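Side-chain contacts in peroxisomal acyl-coenzyme A oxidase 1 (Arabidopsis thaliana, PDB 1W07), which catalyses the FAD-dependent desaturation of long- and medium-chain acyl-CoAs to 2-trans-enoyl-CoAs in the peroxisome, passing the electrons to oxygen and giving hydrogen peroxide: residues Y609-L614 / L618-G623; A8-K13 / N599-V604; F92-A97 / L296-C301. The protein carries 1 engineered substitution. All coordinates share one frame; numbering follows the deposited sequence.

Contact 1 of 3, residues Y609-L614 / L618-G623; sequences YTDHYL and LGRYDG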
# COMPACT_ATOMS: atom_id res chain seq x y z
N TYR B 609 10.30 6.46 -21.08
CA TYR B 609 9.98 5.05 -20.91
C TYR B 609 9.24 4.47 -22.11
O TYR B 609 8.36 5.14 -22.67
CB TYR B 609 9.12 4.86 -19.65
CG TYR B 609 9.85 5.05 -18.35
CD1 TYR B 609 9.20 5.60 -17.24
CD2 TYR B 609 11.19 4.67 -18.20
CE1 TYR B 609 9.86 5.77 -16.02
CE2 TYR B 609 11.86 4.84 -16.97
CZ TYR B 609 11.18 5.39 -15.88
OH TYR B 609 11.80 5.54 -14.65
N THR B 610 9.59 3.25 -22.50
CA THR B 610 8.92 2.59 -23.62
C THR B 610 7.65 1.95 -23.04
O THR B 610 7.57 1.75 -21.82
CB THR B 610 9.77 1.43 -24.21
OG1 THR B 610 9.92 0.41 -23.22
CG2 THR B 610 11.15 1.93 -24.68
N ASP B 611 6.67 1.64 -23.88
CA ASP B 611 5.46 1.00 -23.39
C ASP B 611 5.80 -0.38 -22.86
O ASP B 611 5.18 -0.87 -21.90
CB ASP B 611 4.42 0.87 -24.50
CG ASP B 611 3.62 2.14 -24.71
OD1 ASP B 611 3.63 3.01 -23.82
OD2 ASP B 611 2.97 2.25 -25.76
N HIS B 612 6.78 -1.02 -23.48
CA HIS B 612 7.20 -2.34 -23.05
C HIS B 612 7.69 -2.30 -21.61
O HIS B 612 7.34 -3.17 -20.81
CB HIS B 612 8.31 -2.89 -23.96
CG HIS B 612 8.91 -4.17 -23.49
ND1 HIS B 612 9.89 -4.22 -22.52
CD2 HIS B 612 8.65 -5.46 -23.83
CE1 HIS B 612 10.22 -5.48 -22.29
NE2 HIS B 612 9.48 -6.25 -23.07
N TYR B 613 8.50 -1.29 -21.27
CA TYR B 613 9.04 -1.18 -19.92
C TYR B 613 7.95 -0.82 -18.91
O TYR B 613 7.88 -1.40 -17.81
CB TYR B 613 10.13 -0.12 -19.86
CG TYR B 613 10.82 -0.02 -18.52
CD1 TYR B 613 11.55 -1.09 -18.01
CD2 TYR B 613 10.72 1.14 -17.75
CE1 TYR B 613 12.18 -1.01 -16.78
CE2 TYR B 613 11.34 1.24 -16.53
CZ TYR B 613 12.07 0.17 -16.05
OH TYR B 613 12.73 0.32 -14.86
N LEU B 614 7.10 0.13 -19.27
CA LEU B 614 6.01 0.56 -18.40
C LEU B 614 5.02 -0.56 -18.17
O LEU B 614 4.44 -0.66 -17.09
CB LEU B 614 5.28 1.78 -18.98
CG LEU B 614 5.81 3.18 -18.66
CD1 LEU B 614 4.88 4.24 -19.25
CD2 LEU B 614 5.92 3.36 -17.15
N LEU B 618 -3.06 1.59 -18.86
CA LEU B 618 -3.56 2.91 -18.48
C LEU B 618 -2.53 3.99 -18.79
O LEU B 618 -2.89 5.14 -19.07
CB LEU B 618 -3.88 2.95 -16.98
CG LEU B 618 -4.79 1.85 -16.40
CD1 LEU B 618 -5.13 2.24 -14.98
CD2 LEU B 618 -6.08 1.67 -17.23
N GLY B 619 -1.26 3.60 -18.77
CA GLY B 619 -0.19 4.54 -19.01
C GLY B 619 0.45 4.54 -20.38
O GLY B 619 1.54 5.10 -20.55
N ARG B 620 -0.21 3.93 -21.35
CA ARG B 620 0.30 3.87 -22.71
C ARG B 620 0.65 5.27 -23.20
O ARG B 620 -0.08 6.23 -22.95
CB ARG B 620 -0.73 3.28 -23.67
CG ARG B 620 -0.99 1.79 -23.55
CD ARG B 620 -2.09 1.42 -24.56
NE ARG B 620 -1.69 1.73 -25.93
CZ ARG B 620 -0.95 0.93 -26.70
NH1 ARG B 620 -0.54 -0.24 -26.24
NH2 ARG B 620 -0.59 1.32 -27.91
N TYR B 621 1.75 5.36 -23.92
CA TYR B 621 2.20 6.62 -24.50
C TYR B 621 1.10 7.30 -25.32
O TYR B 621 0.87 8.51 -25.20
CB TYR B 621 3.42 6.37 -25.39
CG TYR B 621 3.93 7.61 -26.10
CD1 TYR B 621 4.87 8.44 -25.48
CD2 TYR B 621 3.45 7.98 -27.35
CE1 TYR B 621 5.31 9.62 -26.10
CE2 TYR B 621 3.88 9.15 -27.98
CZ TYR B 621 4.81 9.97 -27.35
OH TYR B 621 5.22 11.14 -27.96
N ASP B 622 0.40 6.52 -26.16
CA ASP B 622 -0.63 7.11 -27.02
C ASP B 622 -1.99 7.35 -26.38
O ASP B 622 -2.90 7.84 -27.05
CB ASP B 622 -0.79 6.27 -28.29
CG ASP B 622 -1.28 4.85 -28.00
OD1 ASP B 622 -1.85 4.62 -26.92
OD2 ASP B 622 -1.10 3.98 -28.88
N GLY B 623 -2.13 7.01 -25.10
CA GLY B 623 -3.39 7.22 -24.42
C GLY B 623 -4.57 6.42 -24.94
O GLY B 623 -5.71 6.76 -24.64
O HOH W 1 1.53 4.03 -26.95

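Contact 2 of 3, residues A8-K13 / N599-V604; sequences ADERNK and NAVALV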
# COMPACT_ATOMS: atom_id res chain seq x y z
N ALA B 8 -2.00 13.97 -27.74
CA ALA B 8 -1.33 14.96 -28.57
C ALA B 8 -1.52 16.39 -28.09
O ALA B 8 -0.56 17.15 -28.04
CB ALA B 8 -1.77 14.84 -30.03
N ASP B 9 -2.76 16.74 -27.75
CA ASP B 9 -3.06 18.08 -27.27
C ASP B 9 -2.35 18.36 -25.95
O ASP B 9 -1.84 19.46 -25.73
CB ASP B 9 -4.57 18.26 -27.11
CG ASP B 9 -4.95 19.66 -26.67
OD1 ASP B 9 -4.51 20.62 -27.34
OD2 ASP B 9 -5.68 19.81 -25.66
N GLU B 10 -2.32 17.37 -25.06
CA GLU B 10 -1.65 17.54 -23.77
C GLU B 10 -0.17 17.85 -23.98
O GLU B 10 0.39 18.73 -23.34
CB GLU B 10 -1.79 16.26 -22.92
CG GLU B 10 -3.14 16.10 -22.26
CD GLU B 10 -3.49 17.28 -21.36
OE1 GLU B 10 -2.57 17.77 -20.68
OE2 GLU B 10 -4.66 17.70 -21.33
N ARG B 11 0.44 17.12 -24.91
CA ARG B 11 1.85 17.33 -25.20
C ARG B 11 2.09 18.71 -25.83
O ARG B 11 3.19 19.27 -25.71
CB ARG B 11 2.36 16.21 -26.11
CG ARG B 11 2.15 14.82 -25.48
CD ARG B 11 3.07 13.72 -26.03
NE ARG B 11 3.16 12.61 -25.06
CZ ARG B 11 2.42 11.51 -25.08
NH1 ARG B 11 1.51 11.30 -26.03
NH2 ARG B 11 2.54 10.63 -24.09
N ASN B 12 1.08 19.27 -26.48
CA ASN B 12 1.23 20.58 -27.09
C ASN B 12 1.07 21.67 -26.03
O ASN B 12 1.39 22.83 -26.28
CB ASN B 12 0.24 20.79 -28.23
CG ASN B 12 0.62 20.04 -29.49
OD1 ASN B 12 1.80 19.72 -29.69
ND2 ASN B 12 -0.35 19.76 -30.34
N LYS B 13 0.58 21.31 -24.85
CA LYS B 13 0.43 22.30 -23.79
C LYS B 13 1.75 22.57 -23.08
O LYS B 13 1.87 23.55 -22.34
CB LYS B 13 -0.58 21.83 -22.75
CG LYS B 13 -2.02 21.87 -23.23
CD LYS B 13 -2.91 21.30 -22.15
CE LYS B 13 -4.36 21.18 -22.60
NZ LYS B 13 -5.20 20.50 -21.57
N ASN B 599 1.95 21.18 -18.00
CA ASN B 599 3.24 20.54 -18.23
C ASN B 599 3.32 19.10 -17.76
O ASN B 599 4.28 18.41 -18.08
CB ASN B 599 4.33 21.34 -17.52
CG ASN B 599 4.46 22.73 -18.07
OD1 ASN B 599 5.01 22.93 -19.15
ND2 ASN B 599 3.94 23.71 -17.33
N ALA B 600 2.29 18.64 -17.04
CA ALA B 600 2.28 17.29 -16.45
C ALA B 600 2.67 16.14 -17.38
O ALA B 600 3.65 15.44 -17.12
CB ALA B 600 0.92 16.98 -15.80
N VAL B 601 1.89 15.93 -18.44
CA VAL B 601 2.18 14.84 -19.34
C VAL B 601 3.60 14.90 -19.90
O VAL B 601 4.28 13.89 -19.94
CB VAL B 601 1.17 14.80 -20.48
CG1 VAL B 601 1.61 13.75 -21.53
CG2 VAL B 601 -0.22 14.48 -19.92
N ALA B 602 4.04 16.08 -20.33
CA ALA B 602 5.39 16.23 -20.86
C ALA B 602 6.43 15.94 -19.78
O ALA B 602 7.49 15.37 -20.05
CB ALA B 602 5.59 17.65 -21.42
N LEU B 603 6.13 16.32 -18.53
CA LEU B 603 7.09 16.05 -17.45
C LEU B 603 7.31 14.55 -17.22
O LEU B 603 8.39 14.15 -16.76
CB LEU B 603 6.61 16.72 -16.16
CG LEU B 603 6.75 18.25 -16.13
CD1 LEU B 603 6.07 18.83 -14.90
CD2 LEU B 603 8.22 18.61 -16.16
N VAL B 604 6.32 13.71 -17.53
CA VAL B 604 6.53 12.28 -17.36
C VAL B 604 7.09 11.66 -18.64
O VAL B 604 7.70 10.59 -18.60
CB VAL B 604 5.24 11.53 -16.91
CG1 VAL B 604 4.74 12.13 -15.60
CG2 VAL B 604 4.15 11.54 -18.02
O HOH W 2 2.39 18.56 -21.21
O HOH W 3 -0.20 17.88 -19.43

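Contact 3 of 3, residues F92-A97 / L296-C301; sequences FIDQPA and LSRAVC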
# COMPACT_ATOMS: atom_id res chain seq x y z
N PHE B 92 16.33 -2.94 -18.15
CA PHE B 92 15.09 -2.94 -18.92
C PHE B 92 14.39 -4.29 -19.05
O PHE B 92 13.19 -4.34 -19.28
CB PHE B 92 15.33 -2.28 -20.28
CG PHE B 92 15.62 -0.80 -20.18
CD1 PHE B 92 16.90 -0.31 -20.41
CD2 PHE B 92 14.61 0.08 -19.84
CE1 PHE B 92 17.17 1.05 -20.29
CE2 PHE B 92 14.87 1.45 -19.71
CZ PHE B 92 16.15 1.93 -19.94
N ILE B 93 15.12 -5.39 -18.87
CA ILE B 93 14.50 -6.72 -18.91
C ILE B 93 13.47 -6.71 -17.76
O ILE B 93 12.44 -7.40 -17.82
CB ILE B 93 15.57 -7.83 -18.71
CG1 ILE B 93 16.43 -7.94 -19.97
CG2 ILE B 93 14.90 -9.16 -18.38
CD1 ILE B 93 17.57 -8.95 -19.85
N ASP B 94 13.77 -5.92 -16.73
CA ASP B 94 12.87 -5.70 -15.60
C ASP B 94 12.31 -6.96 -14.94
O ASP B 94 11.10 -7.08 -14.74
CB ASP B 94 11.74 -4.81 -16.11
CG ASP B 94 10.90 -4.24 -14.99
OD1 ASP B 94 9.68 -4.09 -15.19
OD2 ASP B 94 11.46 -3.91 -13.92
N GLN B 95 13.18 -7.90 -14.60
CA GLN B 95 12.69 -9.12 -13.98
C GLN B 95 13.62 -9.63 -12.90
O GLN B 95 14.70 -10.13 -13.18
CB GLN B 95 12.45 -10.19 -15.05
CG GLN B 95 11.74 -11.45 -14.52
CD GLN B 95 10.85 -12.10 -15.55
OE1 GLN B 95 10.10 -11.43 -16.26
NE2 GLN B 95 10.91 -13.43 -15.64
N PRO B 96 13.21 -9.50 -11.63
CA PRO B 96 14.01 -9.94 -10.48
C PRO B 96 14.54 -11.36 -10.74
O PRO B 96 13.76 -12.27 -11.03
CB PRO B 96 13.02 -9.89 -9.33
CG PRO B 96 12.17 -8.68 -9.71
CD PRO B 96 11.93 -8.92 -11.18
N ALA B 97 15.85 -11.54 -10.62
CA ALA B 97 16.46 -12.83 -10.89
C ALA B 97 17.79 -12.97 -10.16
O ALA B 97 18.39 -11.97 -9.74
CB ALA B 97 16.67 -12.99 -12.40
N LEU B 296 9.42 5.31 -8.69
CA LEU B 296 8.41 6.35 -8.48
C LEU B 296 7.99 6.99 -9.79
O LEU B 296 6.80 7.16 -10.04
CB LEU B 296 8.90 7.41 -7.49
CG LEU B 296 7.90 8.50 -7.10
CD1 LEU B 296 6.61 7.86 -6.59
CD2 LEU B 296 8.50 9.40 -6.02
N SER B 297 8.97 7.34 -10.62
CA SER B 297 8.69 7.96 -11.92
C SER B 297 7.84 7.04 -12.79
O SER B 297 7.02 7.52 -13.57
CB SER B 297 10.00 8.27 -12.66
OG SER B 297 10.75 7.09 -12.95
N ARG B 298 8.01 5.72 -12.67
CA ARG B 298 7.21 4.82 -13.51
C ARG B 298 5.75 4.94 -13.10
O ARG B 298 4.88 5.11 -13.95
CB ARG B 298 7.65 3.36 -13.35
CG ARG B 298 9.03 3.03 -13.95
CD ARG B 298 9.49 1.61 -13.55
NE ARG B 298 8.67 0.57 -14.17
CZ ARG B 298 8.96 -0.72 -14.16
NH1 ARG B 298 10.04 -1.17 -13.52
NH2 ARG B 298 8.19 -1.59 -14.82
N ALA B 299 5.50 4.86 -11.79
CA ALA B 299 4.14 4.95 -11.27
C ALA B 299 3.50 6.30 -11.61
O ALA B 299 2.37 6.34 -12.07
CB ALA B 299 4.14 4.72 -9.74
N VAL B 300 4.24 7.38 -11.40
CA VAL B 300 3.74 8.74 -11.69
C VAL B 300 3.45 8.92 -13.20
O VAL B 300 2.48 9.59 -13.57
CB VAL B 300 4.78 9.81 -11.24
CG1 VAL B 300 4.42 11.20 -11.81
CG2 VAL B 300 4.83 9.84 -9.70
N CYS B 301 4.28 8.32 -14.05
CA CYS B 301 4.07 8.42 -15.50
C CYS B 301 2.72 7.78 -15.83
O CYS B 301 1.92 8.34 -16.58
CB CYS B 301 5.19 7.68 -16.22
SG CYS B 301 5.08 7.64 -18.04

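Contact 1 of 3, residues Y609-L614 / L618-G623
D611 sets its CG beside its own backbone N, anti to the carbonyl carbon (chi1 -83°), and this sends the carboxylate across to the amide of Y621. Y621 has CG anti to its backbone N (chi1 177°), which carries the ring away from D611 and leaves CB alongside the carboxylate. The motif is a short capped helix, 611-614, followed closely by a type I beta turn, R620 to G623. The carboxylate of D611 binds the turn through both oxygens. OD1 accepts from Y621 N at 3.0 Å through its syn lone pair, in a fairly straight bond (161°). OD2 accepts from a water at 2.6 Å, and the same water accepts a hydrogen bond from D622 N. One side chain thus holds two successive turn amides, the first directly and the second through water. Inside the turn, R620 grips D622 side-on: NE reaches OD1 at 3.1 Å and NH2 reaches OD2 at 2.9 Å, both acceptors near the guanidinium plane. This fixes the rotation of the guanidinium. D611 OD2 lies over the centre of one face of that group, 4.1 Å above the plane, where no N-H points at it. The nearby opposite charge probably still steadies D611. Helix 611-614 is held at its start by T610, the N-cap, whose OG1 accepts from Y613 N. The phenol ring of Y621 has its own neighbour in a cation-pi contact with R11. The nonpolar end of the contact is small: L614 CD1 touches G619 O at 3.7 Å, and the hydrogen bond to this oxygen comes from R305 NH2.

Contact 2 of 3, residues A8-K13 / N599-V604
V601 spreads its two methyls between E10 and R11, and this is the tight part of the contact. CG2 meets the aliphatic base of E10, 3.8 Å from CB, and CG1 lies 4.0 Å from R11 NE. The valine turns CG1 away from its own amide nitrogen (chi1 173°), which leaves CG2 beside that N and lets one methyl serve each partner. Both charged side chains cross the valine at about a right angle. R11 runs extended from CG to NE, and V601 CG1 comes to it obliquely, near CG, NE and NH2. The guanidinium is anchored beyond the valine: NE forms a salt bridge with D605, and NH1 one with D5. The contact is a helix-helix packing between the N-terminal helix 8-12 and helix 600-605, which belongs to the C-terminal all-helical part of the acyl-CoA oxidase fold. It joins the N-terminal residues to a helix nearly 590 residues later. The rest of the contact is looser and runs through water. One water lies 2.9 Å from E10 O and accepts from A602 N. A second is 2.7 Å from E10 OE1 and accepts from V601 N at 3.0 Å. These bridges supply acceptors to two amides near the start of helix 600-605. The bend of E10 at chi2 (-58°) brings OE1 to the second water. Its other oxygen, OE2, is met from above the carboxylate plane by K13 NZ in a salt bridge of 2.9 Å. OE1 has a further charged partner in R597, and OE2 takes a hydrogen bond from Q323 NE2.

Contact 3 of 3, residues F92-A97 / L296-C301
D94 and R298 form an end-on salt bridge with two bonds. R298 NH2 donates to D94 OD1 at 2.9 Å, and R298 NH1 donates to D94 OD2 at 3.1 Å. Each nitrogen thus has its own oxygen, and the pair of bonds restrains the rotation of both groups. The match is not flat. The carboxylate and guanidinium planes are 60° apart, and both nitrogens approach from above the carboxylate plane. Relative to the guanidinium, the two oxygens lie at its edge, OD2 in its plane and OD1 tilted a little from it. The side chains reach for each other from opposite directions and span 12.1 Å between the CA atoms of D94 and R298. D94 points CG opposite its amide nitrogen (chi1 -167°), which extends the carboxylate toward the arginine. D94 OD1 is shared with K50 NZ, a second salt bridge, so this oxygen is held by two positive groups. The bridge joins two domains of the acyl-CoA oxidase fold. D94 is the first residue past the end of helix 83-93, in the N-terminal domain, and takes positive phi there; R298 lies within the long helix 278-309 of the C-alpha1 domain. Put an alanine here and the carboxylate is gone: R298 and K50 would probably be left without the mate they share, and the guanidinium would probably be freer to turn. Around the charged pair the packing is made by neighbours. Y613 makes a cation-pi contact with R298 and touches D94. L413 of helix 410-417 and the ring of Y609 pack against the R298 side chain.

Overall arrangement
Contact 2 is buried, contact 1 partly buried, and contact 3 lies nearer the surface although it is closest to the centre of the chain. Their chemistry differs accordingly. Contact 2 sets a valine against the aliphatic and guanidinium parts of charged side chains, with bridging waters. Contact 1 is a carboxylate bound to turn amides, one of them through water, and contact 3 is purely charged. All three adjoin helix 278-309: it supplies R298 to contact 3, packs on L614 of contact 1, and touches V601 of contact 2. Contacts 1 and 2 meet where R11 NH2 bonds to Y621 O. Contacts 1 and 3 meet through Y609 OH and S297 OG. Contacts 2 and 3 touch where V604 packs on V300 and C301.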